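Local structure of glycerol trinitrate reductase (Agrobacterium tumefaciens, 5EPD) at residues 101-104 with 105-108. The protein is an old yellow enzyme family member with a TIM-barrel fold that probably binds FMN and reduces substrates such as glycerol trinitrate. Numbering follows the deposited sequence.
Sequences DGWK and KVTA
The carbonyl oxygen Lys104 O accepts Ala108 N of helix 97-112 and is also approached by the hydroxyl of Thr107. Ala108 N reaches it at 2.9 Å, tilted 26° from the carbonyl plane. Thr107 OG1 also stands 2.9 Å from Lys104 O, but Ala188 O competes for the same proton, and which carbonyl receives it is not settled. Thr107 can fold back this way because its OG1 sits between its own backbone N and carbonyl carbon (chi1 56°). One residue earlier, the helical bond from Thr107 N to Trp103 O is 2.9 Å long and almost straight, at 176°. On the buried side, the Trp103 and Val106 side chains run alongside each other, CE3 of the indole lying 4.2 Å from Val106 CB. Val106 CG2 rests 3.6 Å from Gly102 O. Val106 also packs on Ala62 and Tyr65 of helix 61-66, while the indole meets Phe190 edge-to-face and gives its NE1 proton to Gly93 O. On the outer side, the extended Lys104 chain runs back to Asp101, where NZ makes a weak salt bridge of 3.4 Å to OD1, an oxygen also bonded by Gln97. Within this barrel beta-alpha-beta unit, the indole N-H thus ties the helix's buried face to its surroundings by a directional bond as well as apolar packing, whereas the Thr107 hydroxyl may turn either outward or back to its own helix.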
ATOM      1  N   ASP A 101     -14.646 -12.822   3.248  1.00 38.79           N
ATOM      2  CA  ASP A 101     -14.589 -14.280   3.130  1.00 38.16           C
ATOM      3  C   ASP A 101     -13.642 -14.731   2.023  1.00 38.48           C
ATOM      4  O   ASP A 101     -12.913 -15.714   2.211  1.00 39.98           O
ATOM      5  CB  ASP A 101     -15.990 -14.883   2.983  1.00 37.18           C
ATOM      6  CG  ASP A 101     -16.855 -14.628   4.210  1.00 37.64           C
ATOM      7  OD1 ASP A 101     -16.342 -14.132   5.249  1.00 37.05           O
ATOM      8  OD2 ASP A 101     -18.062 -14.900   4.127  1.00 41.52           O
ATOM      9  N   GLY A 102     -13.618 -14.008   0.903  1.00 37.36           N
ATOM     10  CA  GLY A 102     -12.563 -14.198  -0.100  1.00 39.96           C
ATOM     11  C   GLY A 102     -11.134 -14.029   0.458  1.00 41.77           C
ATOM     12  O   GLY A 102     -10.216 -14.812   0.131  1.00 38.92           O
ATOM     13  N   TRP A 103     -10.944 -13.012   1.301  1.00 40.59           N
ATOM     14  CA  TRP A 103      -9.633 -12.735   1.887  1.00 41.65           C
ATOM     15  C   TRP A 103      -9.189 -13.784   2.896  1.00 44.97           C
ATOM     16  O   TRP A 103      -7.974 -13.942   3.127  1.00 45.71           O
ATOM     17  CB  TRP A 103      -9.611 -11.368   2.588  1.00 40.34           C
ATOM     18  CG  TRP A 103      -9.498 -10.217   1.662  1.00 38.67           C
ATOM     19  CD1 TRP A 103     -10.434  -9.251   1.430  1.00 37.93           C
ATOM     20  CD2 TRP A 103      -8.371  -9.896   0.840  1.00 37.05           C
ATOM     21  NE1 TRP A 103      -9.958  -8.343   0.513  1.00 37.46           N
ATOM     22  CE2 TRP A 103      -8.697  -8.717   0.128  1.00 36.23           C
ATOM     23  CE3 TRP A 103      -7.115 -10.486   0.638  1.00 34.84           C
ATOM     24  CZ2 TRP A 103      -7.817  -8.119  -0.776  1.00 34.50           C
ATOM     25  CZ3 TRP A 103      -6.240  -9.890  -0.267  1.00 34.61           C
ATOM     26  CH2 TRP A 103      -6.602  -8.714  -0.962  1.00 33.95           C
ATOM     27  N   LYS A 104     -10.153 -14.460   3.528  1.00 45.44           N
ATOM     28  CA  LYS A 104      -9.822 -15.476   4.544  1.00 46.45           C
ATOM     29  C   LYS A 104      -9.050 -16.619   3.927  1.00 44.49           C
ATOM     30  O   LYS A 104      -8.095 -17.119   4.513  1.00 44.11           O
ATOM     31  CB  LYS A 104     -11.067 -16.019   5.232  1.00 46.98           C
ATOM     32  CG  LYS A 104     -11.600 -15.145   6.345  1.00 47.33           C
ATOM     33  CD  LYS A 104     -12.956 -15.669   6.776  1.00 49.52           C
ATOM     34  CE  LYS A 104     -13.455 -15.000   8.036  1.00 51.94           C
ATOM     35  NZ  LYS A 104     -14.924 -15.202   8.163  1.00 55.26           N
ATOM     36  N   LYS A 105      -9.467 -17.020   2.737  1.00 42.03           N
ATOM     37  CA  LYS A 105      -8.772 -18.056   2.019  1.00 43.51           C
ATOM     38  C   LYS A 105      -7.320 -17.654   1.711  1.00 43.74           C
ATOM     39  O   LYS A 105      -6.414 -18.492   1.740  1.00 48.44           O
ATOM     40  CB  LYS A 105      -9.506 -18.351   0.730  1.00 45.11           C
ATOM     41  CG  LYS A 105     -10.939 -18.822   0.908  1.00 49.09           C
ATOM     42  CD  LYS A 105     -11.347 -19.600  -0.339  1.00 55.60           C
ATOM     43  CE  LYS A 105     -12.748 -20.171  -0.255  1.00 58.84           C
ATOM     44  NZ  LYS A 105     -13.726 -19.139  -0.681  1.00 60.51           N
ATOM     45  N   VAL A 106      -7.104 -16.373   1.413  1.00 41.75           N
ATOM     46  CA  VAL A 106      -5.770 -15.855   1.066  1.00 38.33           C
ATOM     47  C   VAL A 106      -4.887 -15.774   2.306  1.00 36.53           C
ATOM     48  O   VAL A 106      -3.754 -16.228   2.273  1.00 38.37           O
ATOM     49  CB  VAL A 106      -5.863 -14.467   0.392  1.00 37.79           C
ATOM     50  CG1 VAL A 106      -4.477 -13.914   0.064  1.00 37.32           C
ATOM     51  CG2 VAL A 106      -6.725 -14.556  -0.863  1.00 37.66           C
ATOM     52  N   THR A 107      -5.401 -15.208   3.399  1.00 35.41           N
ATOM     53  CA  THR A 107      -4.666 -15.190   4.675  1.00 36.85           C
ATOM     54  C   THR A 107      -4.325 -16.618   5.162  1.00 36.56           C
ATOM     55  O   THR A 107      -3.229 -16.877   5.647  1.00 35.05           O
ATOM     56  CB  THR A 107      -5.429 -14.395   5.774  1.00 36.56           C
ATOM     57  OG1 THR A 107      -6.751 -14.928   5.938  1.00 33.09           O
ATOM     58  CG2 THR A 107      -5.523 -12.901   5.383  1.00 35.34           C
ATOM     59  N   ALA A 108      -5.262 -17.541   4.982  1.00 40.62           N
ATOM     60  CA  ALA A 108      -5.055 -18.966   5.288  1.00 41.20           C
ATOM     61  C   ALA A 108      -3.939 -19.573   4.466  1.00 40.17           C
ATOM     62  O   ALA A 108      -3.067 -20.264   5.019  1.00 38.52           O
ATOM     63  CB  ALA A 108      -6.337 -19.754   5.041  1.00 40.64           C
TER